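Local coordinates for CRISPR/cas2 protein (Pyrococcus horikoshii OT3, PDB 6K2E) that probably serves CRISPR adaptive immunity as a small, dimeric, nucleic-acid-binding protein, as Cas2 relatives do in the acquisition of new spacers, at residues Y46-E49 against M50-R54; N18-H21 against K22-T26; G38-S41 against K42-Y46. All blocks are in the same frame, centred on the assembly; numbering follows the deposited sequence.

Contact 1 of 3, residues Y46-E49 against M50-R54; sequences YELE and MRLKR
E49 and K53 meet one helical turn apart, and they illustrate how an ion pair at the edge of the dimer contact depends on side-chain conformation as well as on charge. The two side chains run side by side and point the same way, so that E49 OE2 receives K53 NZ at 3.0 Å in a salt bridge made through the syn lone pair of that oxygen. The glutamate chain leaves with CG anti to the backbone N (chi1 -166°) and then bends at its second torsion, which turns the carboxylate along the helix toward the lysine. This oxygen has a second partner, since H75 NE2 of the second subunit also hydrogen-bonds to it. OE2 is thus gripped by two donors, which probably limits how the carboxylate can turn.

On another side of the helix E47 and R51 form a looser pair. E47 OE1 and R51 NH1 are 4.5 Å apart, too far for a direct salt bridge, and the Y27 hydroxyl hydrogen-bonds to both. The base of the arginine lies over the preceding turn, its CG 3.5 Å from E47 O.

The apolar side is carried by L48 and L52, whose side chains cross obliquely, with L48 CG 3.7 Å from L52 CD1. Beneath all three pairs runs regular alpha-helical bonding, including L52 N to L48 O at 2.8 Å.

In the fold, this part of helix 42-55 packs L48 against L24 and Y27 of helix 17-27, while L52 reaches L23 of that helix and V62 and I64 of strand 61-67; E49 and K53 pack on V77 of the second subunit.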
loop_
_atom_site.group_PDB
_atom_site.type_symbol
_atom_site.label_atom_id
_atom_site.label_comp_id
_atom_site.label_asym_id
_atom_site.label_seq_id
_atom_site.Cartn_x
_atom_site.Cartn_y
_atom_site.Cartn_z
ATOM N N TYR A 46 15.456 0.446 9.709
ATOM C CA TYR A 46 15.681 1.640 10.516
ATOM C C TYR A 46 16.477 2.697 9.760
ATOM O O TYR A 46 16.284 3.895 10.008
ATOM C CB TYR A 46 16.381 1.278 11.820
ATOM C CG TYR A 46 15.443 0.897 12.950
ATOM C CD1 TYR A 46 14.782 1.864 13.690
ATOM C CD2 TYR A 46 15.230 -0.445 13.284
ATOM C CE1 TYR A 46 13.926 1.507 14.728
ATOM C CE2 TYR A 46 14.389 -0.814 14.314
ATOM C CZ TYR A 46 13.736 0.162 15.038
ATOM O OH TYR A 46 12.890 -0.209 16.067
ATOM N N GLU A 47 17.371 2.288 8.845
ATOM C CA GLU A 47 18.122 3.277 8.072
ATOM C C GLU A 47 17.231 3.986 7.058
ATOM O O GLU A 47 17.306 5.213 6.906
ATOM C CB GLU A 47 19.309 2.610 7.373
ATOM C CG GLU A 47 20.379 3.566 6.823
ATOM C CD GLU A 47 21.491 2.824 6.073
ATOM O OE1 GLU A 47 21.184 2.134 5.079
ATOM O OE2 GLU A 47 22.671 2.903 6.490
ATOM N N LEU A 48 16.357 3.223 6.397
ATOM C CA LEU A 48 15.414 3.769 5.433
ATOM C C LEU A 48 14.446 4.731 6.092
ATOM O O LEU A 48 14.174 5.810 5.553
ATOM C CB LEU A 48 14.649 2.627 4.779
ATOM C CG LEU A 48 13.456 3.018 3.925
ATOM C CD1 LEU A 48 13.907 3.856 2.724
ATOM C CD2 LEU A 48 12.751 1.771 3.484
ATOM N N GLU A 49 13.938 4.360 7.271
ATOM C CA GLU A 49 12.976 5.192 7.980
ATOM C C GLU A 49 13.602 6.491 8.445
ATOM O O GLU A 49 12.961 7.545 8.389
ATOM C CB GLU A 49 12.420 4.424 9.163
ATOM C CG GLU A 49 11.202 5.054 9.743
ATOM C CD GLU A 49 11.524 5.869 10.938
ATOM O OE1 GLU A 49 12.660 5.745 11.433
ATOM O OE2 GLU A 49 10.658 6.652 11.358
ATOM N N MET A 50 14.859 6.431 8.896
ATOM C CA MET A 50 15.575 7.636 9.299
ATOM C C MET A 50 15.827 8.545 8.099
ATOM O O MET A 50 15.687 9.767 8.198
ATOM C CB MET A 50 16.892 7.260 9.990
ATOM C CG MET A 50 17.739 8.459 10.472
ATOM S SD MET A 50 19.075 8.931 9.332
ATOM C CE MET A 50 20.333 9.570 10.444
ATOM N N ARG A 51 16.211 7.972 6.966
ATOM C CA ARG A 51 16.436 8.804 5.797
ATOM C C ARG A 51 15.118 9.331 5.225
ATOM O O ARG A 51 15.072 10.473 4.747
ATOM C CB ARG A 51 17.247 8.015 4.764
ATOM C CG ARG A 51 18.722 7.879 5.164
ATOM C CD ARG A 51 19.486 6.865 4.321
ATOM N NE ARG A 51 19.988 7.477 3.093
ATOM C CZ ARG A 51 20.441 6.793 2.045
ATOM N NH1 ARG A 51 20.468 5.465 2.075
ATOM N NH2 ARG A 51 20.852 7.434 0.957
ATOM N N LEU A 52 14.028 8.554 5.338
ATOM C CA LEU A 52 12.708 9.046 4.943
ATOM C C LEU A 52 12.251 10.164 5.860
ATOM O O LEU A 52 11.670 11.152 5.399
ATOM C CB LEU A 52 11.680 7.917 4.985
ATOM C CG LEU A 52 11.596 6.953 3.799
ATOM C CD1 LEU A 52 10.840 5.690 4.164
ATOM C CD2 LEU A 52 10.964 7.625 2.601
ATOM N N LYS A 53 12.571 10.053 7.152
ATOM C CA LYS A 53 12.119 11.036 8.126
ATOM C C LYS A 53 12.790 12.385 7.912
ATOM O O LYS A 53 12.208 13.428 8.238
ATOM C CB LYS A 53 12.386 10.525 9.536
ATOM C CG LYS A 53 11.394 11.008 10.568
ATOM C CD LYS A 53 11.538 10.207 11.837
ATOM C CE LYS A 53 10.174 9.753 12.318
ATOM N NZ LYS A 53 10.309 8.756 13.410
ATOM N N ARG A 54 13.989 12.388 7.339
ATOM C CA ARG A 54 14.681 13.633 7.061
ATOM C C ARG A 54 14.248 14.252 5.747
ATOM O O ARG A 54 14.567 15.417 5.504
ATOM C CB ARG A 54 16.201 13.400 7.055
ATOM C CG ARG A 54 16.727 12.805 8.372
ATOM C CD ARG A 54 18.223 13.019 8.637
ATOM N NE ARG A 54 18.715 14.305 8.144
ATOM C CZ ARG A 54 18.588 15.458 8.798
ATOM N NH1 ARG A 54 18.017 15.492 9.998
ATOM N NH2 ARG A 54 19.061 16.578 8.265
#

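Contact 2 of 3, residues N18-H21 against K22-T26; sequences NRVH and KLLKT
The amides of K22, L23 and L24 donate to the carbonyl oxygens of N18, R19 and V20 in the regular four-residue spacing of an alpha-helix, and K25 N adds a weak bond to H21 O. This is helix 17-27, the first helix of the ferredoxin-like fold of Cas2, and its two sides show how an amphipathic helix divides its work.

On the outward side the K22 chain passes the side-chain amide of N18. The lysine is extended as far as CE and bends at its last torsion (chi4 -42°), which leaves NZ 4.0 Å from N18 OD1.

H21 faces other company. It swings its ring away from its own backbone N (chi1 -175°), and the imidazole leaves the helix to meet W30 and F36 in edge-to-face ring contacts, while Y10 of strand 3-11 touches it as well.

Toward the sheet, V20 and L24 lie side by side and point the same way, both resting on Y10, while L23 packs on I55 and R51 of helix 42-55. L24 also touches V8 of strand 3-11 and F36 of strand 35-41. It packs back on the turn before it: its CG sits 3.4 Å from V20 O, and its CD1 touches V20 CG1 at 3.8 Å.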
loop_
_atom_site.group_PDB
_atom_site.type_symbol
_atom_site.label_atom_id
_atom_site.label_comp_id
_atom_site.label_asym_id
_atom_site.label_seq_id
_atom_site.Cartn_x
_atom_site.Cartn_y
_atom_site.Cartn_z
ATOM N N ASN A 18 10.736 12.985 -6.085
ATOM C CA ASN A 18 11.902 12.315 -6.624
ATOM C C ASN A 18 12.880 11.881 -5.545
ATOM O O ASN A 18 13.481 10.804 -5.660
ATOM C CB ASN A 18 12.607 13.223 -7.604
ATOM C CG ASN A 18 13.224 12.453 -8.711
ATOM O OD1 ASN A 18 14.451 12.413 -8.848
ATOM N ND2 ASN A 18 12.378 11.789 -9.504
ATOM N N ARG A 19 12.963 12.639 -4.453
ATOM C CA ARG A 19 13.859 12.250 -3.383
ATOM C C ARG A 19 13.324 11.043 -2.629
ATOM O O ARG A 19 14.099 10.137 -2.312
ATOM C CB ARG A 19 14.033 13.410 -2.402
ATOM C CG ARG A 19 14.580 14.686 -2.988
ATOM C CD ARG A 19 14.612 15.801 -1.946
ATOM N NE ARG A 19 15.582 15.480 -0.905
ATOM C CZ ARG A 19 15.533 15.937 0.345
ATOM N NH1 ARG A 19 14.551 16.763 0.733
ATOM N NH2 ARG A 19 16.478 15.567 1.208
ATOM N N VAL A 20 11.998 10.939 -2.486
ATOM C CA VAL A 20 11.409 9.779 -1.825
ATOM C C VAL A 20 11.519 8.545 -2.716
ATOM O O VAL A 20 11.881 7.460 -2.246
ATOM C CB VAL A 20 9.946 10.080 -1.422
ATOM C CG1 VAL A 20 9.206 8.829 -1.000
ATOM C CG2 VAL A 20 9.904 11.049 -0.278
ATOM N N HIS A 21 11.308 8.708 -4.026
ATOM C CA HIS A 21 11.340 7.570 -4.945
ATOM C C HIS A 21 12.750 7.015 -5.139
ATOM O O HIS A 21 12.933 5.790 -5.157
ATOM C CB HIS A 21 10.733 7.975 -6.291
ATOM C CG HIS A 21 10.615 6.848 -7.276
ATOM N ND1 HIS A 21 11.608 6.549 -8.193
ATOM C CD2 HIS A 21 9.612 5.964 -7.502
ATOM C CE1 HIS A 21 11.227 5.517 -8.928
ATOM N NE2 HIS A 21 10.023 5.139 -8.525
ATOM N N LYS A 22 13.762 7.890 -5.244
ATOM C CA LYS A 22 15.138 7.426 -5.435
ATOM C C LYS A 22 15.654 6.727 -4.185
ATOM O O LYS A 22 16.319 5.684 -4.276
ATOM C CB LYS A 22 16.058 8.598 -5.803
ATOM C CG LYS A 22 15.977 9.029 -7.265
ATOM C CD LYS A 22 17.118 9.966 -7.652
ATOM C CE LYS A 22 17.001 10.421 -9.116
ATOM N NZ LYS A 22 16.602 9.318 -10.044
ATOM N N LEU A 23 15.277 7.253 -3.015
ATOM C CA LEU A 23 15.656 6.653 -1.744
ATOM C C LEU A 23 15.026 5.274 -1.570
ATOM O O LEU A 23 15.728 4.318 -1.190
ATOM C CB LEU A 23 15.251 7.588 -0.608
ATOM C CG LEU A 23 15.416 7.046 0.802
ATOM C CD1 LEU A 23 16.883 6.737 1.087
ATOM C CD2 LEU A 23 14.818 8.000 1.845
ATOM N N LEU A 24 13.729 5.136 -1.919
ATOM C CA LEU A 24 13.080 3.835 -1.819
ATOM C C LEU A 24 13.588 2.835 -2.855
ATOM O O LEU A 24 13.470 1.629 -2.620
ATOM C CB LEU A 24 11.574 3.986 -1.948
ATOM C CG LEU A 24 10.847 4.558 -0.735
ATOM C CD1 LEU A 24 9.422 5.022 -1.067
ATOM C CD2 LEU A 24 10.843 3.546 0.393
ATOM N N LYS A 25 14.159 3.295 -3.983
ATOM C CA LYS A 25 14.674 2.354 -4.982
ATOM C C LYS A 25 16.040 1.783 -4.596
ATOM O O LYS A 25 16.401 0.694 -5.052
ATOM C CB LYS A 25 14.729 3.016 -6.372
ATOM C CG LYS A 25 15.089 2.070 -7.585
ATOM C CD LYS A 25 13.926 1.817 -8.609
ATOM C CE LYS A 25 14.111 0.486 -9.418
ATOM N NZ LYS A 25 13.429 -0.761 -8.861
ATOM N N THR A 26 16.791 2.476 -3.737
ATOM C CA THR A 26 18.005 1.898 -3.168
ATOM C C THR A 26 17.706 0.655 -2.318
ATOM O O THR A 26 18.473 -0.311 -2.362
ATOM C CB THR A 26 18.822 2.959 -2.401
ATOM O OG1 THR A 26 18.025 3.595 -1.408
ATOM C CG2 THR A 26 19.283 3.996 -3.376
#

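Contact 3 of 3, residues G38-S41 against K42-Y46; sequences GELS and KAQLY
Q44 brings its flat carboxamide back toward L40 and S41, with the oxygen end meeting the leucine: Q44 OE1 lies 3.6 Å from L40 CD2. The nitrogen end is nearer the serine, Q44 NE2 standing 4.1 Å from S41 OG. The other flat group, the Y46 ring, has K42 O at its edge and in its plane. The glutamine reaches its place with a chain that is extended beyond CG.

S41 is the N-cap of helix 42-55. Its OG, turned between the backbone N and the carbonyl carbon (chi1 85°), accepts the backbone N-H of Q44 at an N to OG distance of 3.1 Å and an N-H...O angle of 156°. The serine carbonyl opens the regular helical pattern, S41 O receiving L45 N at 2.9 Å. One residue thus serves the first turn twice, with side chain and backbone. A valine in place of S41 would probably leave the backbone N-H of Q44 without its capping acceptor.

The junction is the passage from the strand 35-41 to the second helix of the ferredoxin-like βαββαβ fold, strand and helix segments meeting at 100°. Strand 35-41 is held beside strand 3-11 by backbone bonds of G38 with V6 and of L40 with M4. Inside the corner L40 and L45 cross at about a right angle, and their CD1 atoms, L40 CD1 and L45 CD1, approach to 4.1 Å. L40 also packs on V6 and L28, whereas L45 extends to I64 and I66 of strand 61-67.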
loop_
_atom_site.group_PDB
_atom_site.type_symbol
_atom_site.label_atom_id
_atom_site.label_comp_id
_atom_site.label_asym_id
_atom_site.label_seq_id
_atom_site.Cartn_x
_atom_site.Cartn_y
_atom_site.Cartn_z
ATOM N N GLY A 38 9.658 -5.332 -0.578
ATOM C CA GLY A 38 10.801 -6.225 -0.575
ATOM C C GLY A 38 11.261 -6.570 0.828
ATOM O O GLY A 38 10.779 -6.038 1.826
ATOM N N GLU A 39 12.255 -7.452 0.871
ATOM C CA GLU A 39 12.863 -7.871 2.122
ATOM C C GLU A 39 13.844 -6.823 2.627
ATOM O O GLU A 39 14.598 -6.225 1.859
ATOM C CB GLU A 39 13.622 -9.172 1.921
ATOM C CG GLU A 39 12.870 -10.449 2.154
ATOM C CD GLU A 39 13.837 -11.600 2.239
ATOM O OE1 GLU A 39 13.807 -12.485 1.358
ATOM O OE2 GLU A 39 14.664 -11.578 3.179
ATOM N N LEU A 40 13.861 -6.637 3.931
ATOM C CA LEU A 40 14.783 -5.717 4.562
ATOM C C LEU A 40 15.216 -6.304 5.893
ATOM O O LEU A 40 14.412 -6.897 6.611
ATOM C CB LEU A 40 14.143 -4.353 4.792
ATOM C CG LEU A 40 14.093 -3.375 3.637
ATOM C CD1 LEU A 40 13.523 -2.055 4.161
ATOM C CD2 LEU A 40 15.463 -3.198 3.028
ATOM N N SER A 41 16.473 -6.084 6.245
ATOM C CA SER A 41 16.903 -6.397 7.591
ATOM C C SER A 41 16.421 -5.299 8.520
ATOM O O SER A 41 15.911 -4.263 8.086
ATOM C CB SER A 41 18.420 -6.510 7.647
ATOM O OG SER A 41 18.987 -5.224 7.835
ATOM N N LYS A 42 16.653 -5.477 9.813
ATOM C CA LYS A 42 16.115 -4.518 10.760
ATOM C C LYS A 42 16.972 -3.266 10.817
ATOM O O LYS A 42 16.438 -2.164 10.975
ATOM C CB LYS A 42 16.029 -5.165 12.135
ATOM C CG LYS A 42 15.049 -4.537 13.063
ATOM C CD LYS A 42 14.230 -5.573 13.786
ATOM C CE LYS A 42 15.034 -6.737 14.361
ATOM N NZ LYS A 42 14.210 -7.994 14.461
ATOM N N ALA A 43 18.282 -3.405 10.612
ATOM C CA ALA A 43 19.143 -2.237 10.494
ATOM C C ALA A 43 18.852 -1.478 9.219
ATOM O O ALA A 43 18.904 -0.243 9.209
ATOM C CB ALA A 43 20.614 -2.655 10.544
ATOM N N GLN A 44 18.493 -2.191 8.154
ATOM C CA GLN A 44 18.203 -1.522 6.901
ATOM C C GLN A 44 16.845 -0.831 6.953
ATOM O O GLN A 44 16.713 0.274 6.415
ATOM C CB GLN A 44 18.289 -2.519 5.743
ATOM C CG GLN A 44 19.718 -2.758 5.247
ATOM C CD GLN A 44 19.823 -3.892 4.228
ATOM O OE1 GLN A 44 18.917 -4.099 3.423
ATOM N NE2 GLN A 44 20.951 -4.619 4.247
ATOM N N LEU A 45 15.856 -1.424 7.651
ATOM C CA LEU A 45 14.553 -0.774 7.796
ATOM C C LEU A 45 14.658 0.487 8.644
ATOM O O LEU A 45 14.051 1.510 8.317
ATOM C CB LEU A 45 13.529 -1.744 8.405
ATOM C CG LEU A 45 12.110 -1.188 8.673
ATOM C CD1 LEU A 45 11.506 -0.516 7.432
ATOM C CD2 LEU A 45 11.138 -2.224 9.218
ATOM N N TYR A 46 15.456 0.446 9.709
ATOM C CA TYR A 46 15.681 1.640 10.516
ATOM C C TYR A 46 16.477 2.697 9.760
ATOM O O TYR A 46 16.284 3.895 10.008
ATOM C CB TYR A 46 16.381 1.278 11.820
ATOM C CG TYR A 46 15.443 0.897 12.950
ATOM C CD1 TYR A 46 14.782 1.864 13.690
ATOM C CD2 TYR A 46 15.230 -0.445 13.284
ATOM C CE1 TYR A 46 13.926 1.507 14.728
ATOM C CE2 TYR A 46 14.389 -0.814 14.314
ATOM C CZ TYR A 46 13.736 0.162 15.038
ATOM O OH TYR A 46 12.890 -0.209 16.067
#

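Along the chain the order is contact 2, contact 3, contact 1. Contact 3 passes from strand 35-41 into helix 42-55, and contact 1 continues that helix from their shared residue Y46; their centres lie about 11 Å apart, and L48 of contact 1 touches L40 of contact 3. Contact 2, on helix 17-27, is also about 11 Å from contact 1, centre to centre, and meets it directly where L23 and L24 pack against L48, R51 and L52. Contacts 2 and 3 do not touch, their nearest atoms being about 7 Å apart. Contact 1, on the second helix, thus packs against the first and, through E49 and K53, also reaches the second subunit.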